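Local coordinates for protein purine nucleoside phosphorylase (Thermus thermophilus, PDB 6TK9) that probably catalyses the reversible phosphorolysis of purine nucleosides such as inosine and guanosine, yielding the free purine base and ribose 1-phosphate, at residues Glu8-Tyr12 / Glu48-Phe52; Thr17-Pro21 / Val65-Leu69; Glu22-Gly28 / Ala104-Thr110; Leu34-Val38 / Val74-Lys78; Asn144-Pro150 / Arg220-Ala224. All blocks are in the same frame, centred on the assembly; numbering follows the deposited sequence.

Contact 1 (Glu8-Tyr12 / Glu48-Phe52)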
# COMPACT_ATOMS: atom_id res chain seq x y z
N GLU A 8 -9.77 13.44 45.21
CA GLU A 8 -9.50 14.83 45.65
C GLU A 8 -10.33 15.75 44.76
O GLU A 8 -11.00 16.65 45.30
CB GLU A 8 -8.02 15.22 45.59
CG GLU A 8 -7.22 14.91 46.86
CD GLU A 8 -6.09 15.89 47.18
OE1 GLU A 8 -5.64 16.62 46.28
OE2 GLU A 8 -5.65 15.92 48.36
N ALA A 9 -10.32 15.49 43.44
CA ALA A 9 -11.00 16.32 42.41
C ALA A 9 -12.51 16.07 42.47
O ALA A 9 -13.26 17.04 42.47
CB ALA A 9 -10.44 16.05 41.03
N VAL A 10 -12.95 14.82 42.51
CA VAL A 10 -14.40 14.50 42.63
C VAL A 10 -14.96 15.29 43.82
O VAL A 10 -15.90 16.09 43.61
CB VAL A 10 -14.63 12.98 42.76
CG1 VAL A 10 -16.06 12.65 43.18
CG2 VAL A 10 -14.28 12.26 41.46
N ALA A 11 -14.36 15.11 45.00
CA ALA A 11 -14.74 15.76 46.29
C ALA A 11 -14.83 17.28 46.13
O ALA A 11 -15.79 17.87 46.65
CB ALA A 11 -13.76 15.37 47.37
N TYR A 12 -13.88 17.93 45.45
CA TYR A 12 -13.90 19.40 45.29
C TYR A 12 -15.16 19.80 44.51
O TYR A 12 -15.75 20.85 44.87
CB TYR A 12 -12.62 19.94 44.66
CG TYR A 12 -12.64 21.44 44.49
CD1 TYR A 12 -12.29 22.29 45.54
CD2 TYR A 12 -13.05 22.02 43.30
CE1 TYR A 12 -12.34 23.67 45.39
CE2 TYR A 12 -13.11 23.40 43.15
CZ TYR A 12 -12.77 24.23 44.20
OH TYR A 12 -12.83 25.59 44.04
N GLU A 48 -9.06 25.80 39.29
CA GLU A 48 -9.54 25.70 40.70
C GLU A 48 -9.71 24.24 41.12
O GLU A 48 -9.87 24.03 42.34
CB GLU A 48 -10.90 26.40 40.86
CG GLU A 48 -10.85 27.92 40.78
CD GLU A 48 -12.21 28.62 40.84
OE1 GLU A 48 -13.21 27.96 41.28
OE2 GLU A 48 -12.26 29.81 40.42
N ILE A 49 -9.76 23.28 40.18
CA ILE A 49 -9.99 21.85 40.52
C ILE A 49 -8.64 21.19 40.78
O ILE A 49 -7.74 21.24 39.95
CB ILE A 49 -10.77 21.08 39.43
CG1 ILE A 49 -12.07 21.78 39.03
CG2 ILE A 49 -11.04 19.64 39.88
CD1 ILE A 49 -12.73 21.14 37.83
N PRO A 50 -8.45 20.54 41.94
CA PRO A 50 -7.21 19.83 42.23
C PRO A 50 -6.76 18.91 41.09
O PRO A 50 -7.53 18.10 40.68
CB PRO A 50 -7.57 19.00 43.48
CG PRO A 50 -8.65 19.79 44.16
CD PRO A 50 -9.42 20.48 43.05
N HIS A 51 -5.51 19.06 40.64
CA HIS A 51 -4.79 18.16 39.71
C HIS A 51 -5.33 18.31 38.28
O HIS A 51 -5.01 17.44 37.45
CB HIS A 51 -4.87 16.70 40.17
CG HIS A 51 -4.57 16.50 41.62
ND1 HIS A 51 -3.35 16.84 42.16
CD2 HIS A 51 -5.32 16.01 42.63
CE1 HIS A 51 -3.36 16.57 43.45
NE2 HIS A 51 -4.57 16.06 43.76
N PHE A 52 -6.13 19.34 38.01
CA PHE A 52 -6.73 19.57 36.67
C PHE A 52 -5.74 20.37 35.83
O PHE A 52 -5.21 21.39 36.28
CB PHE A 52 -8.09 20.26 36.75
CG PHE A 52 -9.30 19.42 36.38
CD1 PHE A 52 -9.76 18.42 37.22
CD2 PHE A 52 -10.01 19.67 35.22
CE1 PHE A 52 -10.88 17.68 36.90
CE2 PHE A 52 -11.14 18.95 34.91
CZ PHE A 52 -11.58 17.96 35.75
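Five residues of the loop that follows strand 39-45 pack in turn against one side of helix 4-14. Glu48 meets Tyr12 first: its backbone O lies over one face of the phenol ring, 3.4 Å from Tyr12 CE2. Ile49 comes next, with CG1 4.4 Å from Tyr12 CD2 and CG2 3.8 Å from Ala9 CB. Pro50 makes the closest backbone approach, its CA 5.2 Å from that of Ala9; its CD rests 3.6 Å from Tyr12 CB and its O 3.6 Å from Ala9 CB. Within a type II turn from Ile49 to Phe52, His51 has phi 73° and its CA-to-CB bond points toward the helix. Phe52 touches more lightly, CE1 being 4.5 Å from Ala9 CB. The chemistry is thus graded: a largely apolar patch of Ala9, Tyr12, Ile49 and Pro50, which the carbonyls of Glu48 and Pro50 also approach, and at the exposed rim one hydrogen bond, His51 NE2 to Glu8 OE1 (2.8 Å, 136°), joining turn and helix.

Contact 2 (Thr17-Pro21 / Val65-Leu69)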
# COMPACT_ATOMS: atom_id res chain seq x y z
N THR A 17 -21.60 21.12 44.57
CA THR A 17 -22.90 20.60 44.05
C THR A 17 -22.96 19.08 44.13
O THR A 17 -21.98 18.43 43.77
CB THR A 17 -23.12 21.01 42.59
OG1 THR A 17 -24.29 20.32 42.14
CG2 THR A 17 -21.95 20.67 41.69
N ASP A 18 -24.12 18.57 44.53
CA ASP A 18 -24.44 17.13 44.59
C ASP A 18 -25.03 16.69 43.24
O ASP A 18 -25.44 15.53 43.14
CB ASP A 18 -25.40 16.85 45.76
CG ASP A 18 -26.72 17.61 45.68
OD1 ASP A 18 -26.83 18.53 44.84
OD2 ASP A 18 -27.65 17.30 46.46
N PHE A 19 -25.07 17.57 42.23
CA PHE A 19 -25.64 17.23 40.89
C PHE A 19 -24.84 16.09 40.26
O PHE A 19 -23.63 16.24 40.06
CB PHE A 19 -25.67 18.45 39.96
CG PHE A 19 -26.53 18.30 38.72
CD1 PHE A 19 -27.92 18.44 38.79
CD2 PHE A 19 -25.96 18.07 37.48
CE1 PHE A 19 -28.70 18.32 37.65
CE2 PHE A 19 -26.75 17.96 36.34
CZ PHE A 19 -28.11 18.09 36.43
N VAL A 20 -25.53 15.00 39.96
CA VAL A 20 -24.98 13.77 39.31
C VAL A 20 -25.32 13.83 37.82
O VAL A 20 -26.48 13.79 37.43
CB VAL A 20 -25.56 12.50 39.97
CG1 VAL A 20 -24.88 11.23 39.46
CG2 VAL A 20 -25.49 12.55 41.49
N PRO A 21 -24.30 13.92 36.93
CA PRO A 21 -24.53 13.87 35.49
C PRO A 21 -24.63 12.43 34.99
O PRO A 21 -24.01 11.57 35.56
CB PRO A 21 -23.25 14.50 34.96
CG PRO A 21 -22.19 13.96 35.90
CD PRO A 21 -22.87 14.01 37.26
N VAL A 65 -18.70 22.41 33.36
CA VAL A 65 -20.11 22.84 33.51
C VAL A 65 -20.96 21.61 33.83
O VAL A 65 -20.97 20.67 33.02
CB VAL A 65 -20.60 23.53 32.23
CG1 VAL A 65 -22.11 23.74 32.25
CG2 VAL A 65 -19.89 24.85 31.98
N LEU A 66 -21.63 21.62 34.99
CA LEU A 66 -22.68 20.64 35.36
C LEU A 66 -24.04 21.31 35.19
O LEU A 66 -24.18 22.49 35.59
CB LEU A 66 -22.46 20.18 36.80
CG LEU A 66 -21.26 19.26 37.01
CD1 LEU A 66 -20.30 19.86 38.02
CD2 LEU A 66 -21.68 17.87 37.44
N GLY A 67 -25.00 20.60 34.59
CA GLY A 67 -26.33 21.16 34.34
C GLY A 67 -27.23 20.29 33.48
O GLY A 67 -27.06 19.05 33.42
N ARG A 68 -28.21 20.94 32.86
CA ARG A 68 -29.29 20.28 32.09
C ARG A 68 -29.18 20.82 30.66
O ARG A 68 -29.04 22.04 30.49
CB ARG A 68 -30.63 20.56 32.78
CG ARG A 68 -31.75 19.60 32.42
CD ARG A 68 -32.88 19.67 33.44
NE ARG A 68 -32.49 18.92 34.63
CZ ARG A 68 -32.56 17.59 34.76
NH1 ARG A 68 -32.15 17.01 35.88
NH2 ARG A 68 -33.00 16.82 33.77
N LEU A 69 -29.13 19.92 29.68
CA LEU A 69 -29.10 20.25 28.24
C LEU A 69 -30.02 19.22 27.58
O LEU A 69 -29.95 18.07 28.02
CB LEU A 69 -27.65 20.17 27.74
CG LEU A 69 -27.40 20.55 26.29
CD1 LEU A 69 -27.72 22.02 26.05
CD2 LEU A 69 -25.96 20.25 25.91
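An ST turn shapes the linker between helix 4-14 and strand 23-27, and this linker covers the corner where strand 63-66 gives way to strand 68-69. The turn is defined by Phe19 N donating to Thr17 OG1 at 2.9 Å with an N-H...O angle of 162°. Beyond it the Phe19 side chain meets the corner: CD2 is 4.1 Å from Leu66 CB, CE2 is 3.1 Å from Gly67 O, and CE1 is 4.1 Å from Arg68 NH1, which lies near the ring plane at its edge. Leu66 is met by three linker residues, its CD1 4.1 Å from Thr17 CG2 and its CD2 4.0 Å from Pro21 CD and 3.7 Å from Phe19 O. No polar pair is bonded between the two segments; apolar side chains meet each other and backbone carbonyls over 260 Å². Around it, Phe19 also packs on Pro73 and Val41, Pro21 and Leu66 both touch Leu75, and Leu66 is hydrogen-bonded to the backbone of Val41 and Ala42, so the linker lies against strands 39-45, 63-66 and 72-78.

Contact 3 (Glu22-Gly28 / Ala104-Thr110)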
# COMPACT_ATOMS: atom_id res chain seq x y z
N GLU A 22 -25.37 12.22 33.91
CA GLU A 22 -25.51 10.91 33.21
C GLU A 22 -24.62 10.89 31.97
O GLU A 22 -24.24 9.80 31.56
CB GLU A 22 -26.97 10.68 32.82
CG GLU A 22 -27.80 10.25 34.02
CD GLU A 22 -29.31 10.31 33.86
OE1 GLU A 22 -29.80 10.66 32.76
OE2 GLU A 22 -29.99 10.01 34.86
N VAL A 23 -24.31 12.05 31.40
CA VAL A 23 -23.67 12.15 30.07
C VAL A 23 -22.55 13.18 30.16
O VAL A 23 -22.80 14.32 30.58
CB VAL A 23 -24.68 12.48 28.96
CG1 VAL A 23 -24.00 12.66 27.61
CG2 VAL A 23 -25.77 11.43 28.85
N GLY A 24 -21.34 12.75 29.79
CA GLY A 24 -20.18 13.62 29.60
C GLY A 24 -20.18 14.09 28.18
O GLY A 24 -20.65 13.36 27.33
N LEU A 25 -19.69 15.29 27.95
CA LEU A 25 -19.64 15.91 26.61
C LEU A 25 -18.42 16.83 26.61
O LEU A 25 -18.40 17.71 27.45
CB LEU A 25 -20.96 16.64 26.41
CG LEU A 25 -21.02 17.60 25.23
CD1 LEU A 25 -20.94 16.86 23.91
CD2 LEU A 25 -22.29 18.43 25.29
N VAL A 26 -17.42 16.56 25.77
CA VAL A 26 -16.15 17.35 25.66
C VAL A 26 -16.25 18.16 24.37
O VAL A 26 -16.42 17.55 23.30
CB VAL A 26 -14.88 16.46 25.68
CG1 VAL A 26 -13.62 17.27 25.43
CG2 VAL A 26 -14.72 15.68 26.97
N LEU A 27 -16.21 19.48 24.50
CA LEU A 27 -16.35 20.42 23.36
C LEU A 27 -14.94 20.85 22.97
O LEU A 27 -14.21 21.30 23.84
CB LEU A 27 -17.25 21.60 23.76
CG LEU A 27 -18.69 21.24 24.18
CD1 LEU A 27 -19.45 22.44 24.71
CD2 LEU A 27 -19.46 20.58 23.06
N GLY A 28 -14.57 20.71 21.70
CA GLY A 28 -13.22 21.01 21.20
C GLY A 28 -13.13 22.39 20.59
O GLY A 28 -13.98 23.25 20.91
N ALA A 104 -20.86 10.31 34.95
CA ALA A 104 -20.93 10.25 33.47
C ALA A 104 -20.36 8.91 32.97
O ALA A 104 -19.13 8.82 32.87
CB ALA A 104 -20.19 11.42 32.87
N ARG A 105 -21.21 7.92 32.66
CA ARG A 105 -20.79 6.58 32.17
C ARG A 105 -20.90 6.51 30.63
O ARG A 105 -20.45 5.49 30.04
CB ARG A 105 -21.63 5.49 32.82
CG ARG A 105 -21.78 5.63 34.33
CD ARG A 105 -20.55 5.23 35.11
NE ARG A 105 -20.27 3.81 34.94
CZ ARG A 105 -20.82 2.82 35.64
NH1 ARG A 105 -21.70 3.08 36.59
NH2 ARG A 105 -20.49 1.57 35.38
N THR A 106 -21.48 7.54 30.00
CA THR A 106 -21.55 7.74 28.53
C THR A 106 -20.95 9.10 28.19
O THR A 106 -21.36 10.10 28.85
CB THR A 106 -22.99 7.60 28.00
OG1 THR A 106 -23.43 6.28 28.26
CG2 THR A 106 -23.12 7.83 26.51
N PHE A 107 -20.04 9.14 27.21
CA PHE A 107 -19.25 10.35 26.84
C PHE A 107 -19.32 10.58 25.34
O PHE A 107 -19.13 9.62 24.59
CB PHE A 107 -17.80 10.20 27.26
CG PHE A 107 -17.45 10.85 28.57
CD1 PHE A 107 -17.61 10.17 29.76
CD2 PHE A 107 -16.93 12.13 28.60
CE1 PHE A 107 -17.28 10.77 30.96
CE2 PHE A 107 -16.60 12.74 29.80
CZ PHE A 107 -16.77 12.05 30.98
N LEU A 108 -19.58 11.83 24.96
CA LEU A 108 -19.54 12.35 23.57
C LEU A 108 -18.25 13.17 23.46
O LEU A 108 -18.19 14.23 24.08
CB LEU A 108 -20.78 13.21 23.30
CG LEU A 108 -22.07 12.49 22.87
CD1 LEU A 108 -22.45 11.35 23.82
CD2 LEU A 108 -23.22 13.47 22.75
N LEU A 109 -17.25 12.70 22.74
CA LEU A 109 -16.00 13.47 22.55
C LEU A 109 -16.07 14.18 21.20
O LEU A 109 -16.25 13.50 20.20
CB LEU A 109 -14.81 12.50 22.61
CG LEU A 109 -14.78 11.60 23.84
CD1 LEU A 109 -13.72 10.53 23.67
CD2 LEU A 109 -14.53 12.41 25.10
N THR A 110 -15.95 15.51 21.20
CA THR A 110 -16.07 16.35 19.99
C THR A 110 -14.73 17.07 19.77
O THR A 110 -14.07 17.39 20.77
CB THR A 110 -17.25 17.34 20.08
OG1 THR A 110 -16.86 18.52 20.78
CG2 THR A 110 -18.47 16.71 20.72
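Backbone hydrogen bonds join strands 23-27 and 106-110 in parallel: Gly24 N to Thr106 O at 2.8 Å, Leu108 N to Gly24 O at 3.0 Å, Val26 N to Leu108 O at 3.0 Å and Thr110 N to Val26 O at 3.0 Å. Thr110 OG1 also donates to Val26 O at 2.7 Å and accepts from Gly28 N at 3.3 Å. The axes approach to 4.5 Å and differ by 10°, and CA-H...O contacts such as Leu25 CA to Leu108 O (3.4 Å) supplement the bonds. This is the parallel pairing of two central strands in the mixed sheet of the phosphorylase superfamily fold, strand 72-78 flanking 23-27 on its other side. Gly24 CA sits over the Phe107 ring, 3.8 Å from its centroid and 15° off the normal, a CH-pi contact; a CB there would clash. On that face Val26 CG2 meets Leu109 CD2 at 3.8 Å under helix 213-222; on the other, Leu25 CD1 meets Leu108 CB at 3.7 Å beneath helix 257-270. Mostly apolar faces thus enclose a backbone-bonded centre; at the strands' C-terminal end a phosphate ion, about 3 Å from Gly28 between nearest atoms, may mark the enzyme's phosphate site.

Contact 4 (Leu34-Val38 / Val74-Lys78)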
# COMPACT_ATOMS: atom_id res chain seq x y z
N LEU A 34 -21.93 25.63 22.59
CA LEU A 34 -23.00 24.73 23.11
C LEU A 34 -23.03 24.80 24.67
O LEU A 34 -24.10 24.63 25.24
CB LEU A 34 -22.75 23.31 22.58
CG LEU A 34 -23.75 22.22 23.01
CD1 LEU A 34 -25.20 22.63 22.78
CD2 LEU A 34 -23.46 20.92 22.27
N ALA A 35 -21.91 25.08 25.35
CA ALA A 35 -21.87 25.07 26.83
C ALA A 35 -22.72 26.21 27.40
O ALA A 35 -23.21 26.09 28.53
CB ALA A 35 -20.44 25.17 27.31
N ASP A 36 -22.85 27.30 26.66
CA ASP A 36 -23.65 28.48 27.07
C ASP A 36 -25.15 28.12 27.06
O ASP A 36 -25.92 28.79 27.75
CB ASP A 36 -23.32 29.67 26.17
CG ASP A 36 -21.94 30.24 26.43
OD1 ASP A 36 -21.29 29.83 27.42
OD2 ASP A 36 -21.53 31.12 25.66
N GLU A 37 -25.56 27.10 26.32
CA GLU A 37 -26.99 26.75 26.22
C GLU A 37 -27.36 25.85 27.41
O GLU A 37 -28.56 25.54 27.57
CB GLU A 37 -27.27 26.15 24.84
CG GLU A 37 -26.74 27.03 23.70
CD GLU A 37 -27.11 26.62 22.29
OE1 GLU A 37 -27.87 25.64 22.14
OE2 GLU A 37 -26.65 27.31 21.33
N VAL A 38 -26.41 25.49 28.26
CA VAL A 38 -26.69 24.58 29.41
C VAL A 38 -27.34 25.40 30.55
O VAL A 38 -26.84 26.49 30.84
CB VAL A 38 -25.44 23.83 29.90
CG1 VAL A 38 -25.74 22.97 31.12
CG2 VAL A 38 -24.83 22.99 28.80
N VAL A 74 -26.07 16.67 32.50
CA VAL A 74 -24.82 16.54 31.68
C VAL A 74 -23.63 17.18 32.40
O VAL A 74 -23.83 18.18 33.13
CB VAL A 74 -25.01 17.12 30.27
CG1 VAL A 74 -26.13 16.40 29.55
CG2 VAL A 74 -25.26 18.61 30.26
N LEU A 75 -22.44 16.57 32.24
CA LEU A 75 -21.11 17.17 32.49
C LEU A 75 -20.57 17.68 31.15
O LEU A 75 -20.37 16.85 30.26
CB LEU A 75 -20.17 16.12 33.09
CG LEU A 75 -18.84 16.64 33.65
CD1 LEU A 75 -19.05 17.62 34.79
CD2 LEU A 75 -17.98 15.49 34.13
N VAL A 76 -20.43 18.99 30.99
CA VAL A 76 -19.85 19.63 29.77
C VAL A 76 -18.46 20.18 30.14
O VAL A 76 -18.35 20.90 31.13
CB VAL A 76 -20.80 20.69 29.19
CG1 VAL A 76 -20.23 21.37 27.96
CG2 VAL A 76 -22.16 20.08 28.88
N TYR A 77 -17.43 19.75 29.42
CA TYR A 77 -16.05 20.30 29.42
C TYR A 77 -16.02 21.39 28.36
O TYR A 77 -16.09 21.04 27.20
CB TYR A 77 -15.04 19.20 29.09
CG TYR A 77 -15.00 18.13 30.14
CD1 TYR A 77 -15.88 17.06 30.09
CD2 TYR A 77 -14.17 18.23 31.24
CE1 TYR A 77 -15.88 16.09 31.08
CE2 TYR A 77 -14.17 17.27 32.23
CZ TYR A 77 -15.01 16.19 32.14
OH TYR A 77 -14.98 15.23 33.11
N LYS A 78 -16.08 22.65 28.76
CA LYS A 78 -15.98 23.77 27.79
C LYS A 78 -14.49 23.90 27.45
O LYS A 78 -13.77 24.58 28.20
CB LYS A 78 -16.63 25.06 28.34
CG LYS A 78 -16.55 26.24 27.38
CD LYS A 78 -17.38 27.49 27.70
CE LYS A 78 -17.29 28.50 26.56
NZ LYS A 78 -18.17 29.68 26.75
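Fully extended, the Lys78 side chain has all four chi angles in the t well, which carries its ammonium from the end of strand 72-78 across to the loop. Lys78 NZ arrives 3.2 Å from Asp36 OD1 in a hydrogen-bonded salt bridge, while the methylene chain passes Ala35, Lys78 CD lying 3.9 Å from Ala35 CB. Asp36 answers with chi1 of -71° (m), bringing its carboxylate to the lysine although its CA-to-CB bond points sideways. Beneath this charged pair the contacts are apolar. Val76, in t (179°), sets CG1 3.9 Å from Ala35 CB and CG2 4.0 Å from Val38 CG2; Val38 is also t and reaches Val74, in m (-59°), through CG1 to CG2 at 4.5 Å. Alternate strand residues Val74, Val76 and Lys78 therefore all face the loop, with Leu27 of the adjacent strand also packing on Ala35 and Val76. Residues 34-36 have helical torsions, and two successive i to i-3 backbone bonds, Glu37 N to Leu34 O (3.1 Å) and Val38 N to Ala35 O (3.3 Å), run through the bend. Such packing belongs to the mixed beta-sheet core of the phosphorylase superfamily fold: here the connection from strand 23-27 to strand 39-45 covers one face of strand 72-78.

Contact 5 (Asn144-Pro150 / Arg220-Ala224)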
# COMPACT_ATOMS: atom_id res chain seq x y z
N ASN A 144 -0.98 0.25 36.74
CA ASN A 144 -2.44 0.11 36.54
C ASN A 144 -3.09 -0.07 37.90
O ASN A 144 -2.61 -0.92 38.65
CB ASN A 144 -2.82 -1.11 35.69
CG ASN A 144 -4.25 -1.03 35.19
OD1 ASN A 144 -4.58 -0.11 34.46
ND2 ASN A 144 -5.09 -1.99 35.56
N ASP A 145 -4.12 0.72 38.21
CA ASP A 145 -4.98 0.51 39.40
C ASP A 145 -6.21 -0.28 38.95
O ASP A 145 -6.99 0.27 38.15
CB ASP A 145 -5.34 1.85 40.04
CG ASP A 145 -5.92 1.70 41.44
OD1 ASP A 145 -6.75 0.78 41.64
OD2 ASP A 145 -5.55 2.53 42.31
N GLU A 146 -6.37 -1.53 39.43
CA GLU A 146 -7.49 -2.42 39.05
C GLU A 146 -8.84 -1.74 39.34
O GLU A 146 -9.85 -2.18 38.78
CB GLU A 146 -7.44 -3.75 39.80
CG GLU A 146 -6.23 -4.58 39.48
CD GLU A 146 -6.43 -5.57 38.35
OE1 GLU A 146 -6.97 -5.15 37.29
OE2 GLU A 146 -6.07 -6.76 38.53
N ARG A 147 -8.86 -0.75 40.24
CA ARG A 147 -10.09 -0.03 40.63
C ARG A 147 -10.60 0.81 39.47
O ARG A 147 -11.82 1.02 39.41
CB ARG A 147 -9.88 0.88 41.84
CG ARG A 147 -9.62 0.12 43.13
CD ARG A 147 -9.24 1.00 44.30
NE ARG A 147 -7.99 1.71 44.12
CZ ARG A 147 -7.42 2.46 45.05
NH1 ARG A 147 -7.99 2.57 46.24
NH2 ARG A 147 -6.28 3.07 44.81
N LEU A 148 -9.71 1.31 38.61
CA LEU A 148 -10.12 2.07 37.39
C LEU A 148 -10.54 1.10 36.28
O LEU A 148 -11.63 1.29 35.73
CB LEU A 148 -9.00 3.00 36.93
CG LEU A 148 -8.97 4.34 37.64
CD1 LEU A 148 -8.72 4.12 39.12
CD2 LEU A 148 -7.93 5.26 37.02
N GLY A 149 -9.70 0.10 35.99
CA GLY A 149 -9.89 -0.84 34.87
C GLY A 149 -8.73 -1.82 34.75
O GLY A 149 -7.85 -1.85 35.62
N PRO A 150 -8.70 -2.66 33.68
CA PRO A 150 -7.70 -3.72 33.54
C PRO A 150 -6.37 -3.20 32.96
O PRO A 150 -6.40 -2.15 32.33
CB PRO A 150 -8.39 -4.70 32.57
CG PRO A 150 -9.18 -3.79 31.65
CD PRO A 150 -9.64 -2.63 32.53
N ARG A 220 -12.31 3.74 27.77
CA ARG A 220 -12.64 2.30 27.55
C ARG A 220 -11.97 1.47 28.64
O ARG A 220 -12.54 0.44 29.06
CB ARG A 220 -12.25 1.84 26.14
CG ARG A 220 -13.06 2.51 25.04
CD ARG A 220 -14.52 2.12 24.98
NE ARG A 220 -14.72 0.69 25.00
CZ ARG A 220 -15.44 0.04 25.89
NH1 ARG A 220 -16.10 0.69 26.84
NH2 ARG A 220 -15.50 -1.28 25.85
N HIS A 221 -10.81 1.92 29.12
CA HIS A 221 -10.16 1.37 30.34
C HIS A 221 -11.19 1.32 31.48
O HIS A 221 -11.31 0.26 32.13
CB HIS A 221 -8.92 2.21 30.66
CG HIS A 221 -8.18 1.81 31.89
ND1 HIS A 221 -8.08 2.65 32.99
CD2 HIS A 221 -7.48 0.70 32.19
CE1 HIS A 221 -7.37 2.05 33.93
NE2 HIS A 221 -6.99 0.85 33.47
N LEU A 222 -11.97 2.39 31.64
CA LEU A 222 -12.94 2.62 32.75
C LEU A 222 -14.25 1.87 32.52
O LEU A 222 -14.97 1.68 33.52
CB LEU A 222 -13.19 4.12 32.88
CG LEU A 222 -11.99 4.88 33.45
CD1 LEU A 222 -12.15 6.36 33.25
CD2 LEU A 222 -11.81 4.55 34.92
N GLY A 223 -14.54 1.49 31.27
CA GLY A 223 -15.77 0.78 30.85
C GLY A 223 -16.88 1.73 30.44
O GLY A 223 -18.01 1.27 30.28
N ALA A 224 -16.56 3.02 30.27
CA ALA A 224 -17.49 4.05 29.76
C ALA A 224 -17.87 3.72 28.31
O ALA A 224 -17.09 3.03 27.64
CB ALA A 224 -16.82 5.41 29.85
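This is a loop-to-helix-end contact, its centre about 19 Å from the centre of the chain, where the connection between strand 124-133 and helix 161-173 meets the C-terminus of helix 213-222. His221 is its hub, with 109 Å² covered by the loop. His221 NE2 donates to Asn144 OD1 at 2.8 Å, while Asn144 ND2 donates to Gly149 O at 2.8 Å; one amide thus ties the helix to both ends of the loop segment. Gly149 CA lies over the His221 ring, 3.9 Å from the centroid and 21° off the normal, in a CH-pi contact, and is also 3.3 Å from His221 O. A CB on Gly149 would stand 1.9 Å from that oxygen, so the close approach depends on glycine. The helix ends in a Schellman motif with Gly223 as C-prime residue at phi 91°, Ala224 N bonding to Leu219 O alongside a weak Gly223 N to Arg220 O bond. On the loop side an Asx turn, Arg147 N to Asp145 OD1 at 3.0 Å, is accompanied by a salt bridge, Arg147 NH2 to Asp145 OD2 at 2.7 Å. Leu148 then packs beside the helix end: its CB is 3.5 Å from His221 CE1 and 3.8 Å from Leu222 CD2. Leu222 also touches Phe100 and Phe101 of helix 94-102, and Leu148 touches Leu2 and Tyr3.

Overall arrangement
Contacts 2, 3 and 4 form a continuous group around one mixed sheet: the centre of contact 4 lies about 10 Å from those of contacts 2 and 3. Strand 72-78 is the shared element, pairing by probable hydrogen bonds with strand 23-27 (Val23 O to Leu75 N, 2.8 Å) and strand 63-66 (Val65 O to Val76 N, 2.7 Å). Contact 1 lies outside this group, the centres of contacts 1 and 2 being about 16 Å apart; its segments alternate along the chain with those of contacts 2, 3 and 4. Contact 5 follows all of them in sequence and touches contact 3 at Arg105 O and Ala224 CB (3.6 Å). None of these segments touches another of the six chains; they organise the subunit's own fold.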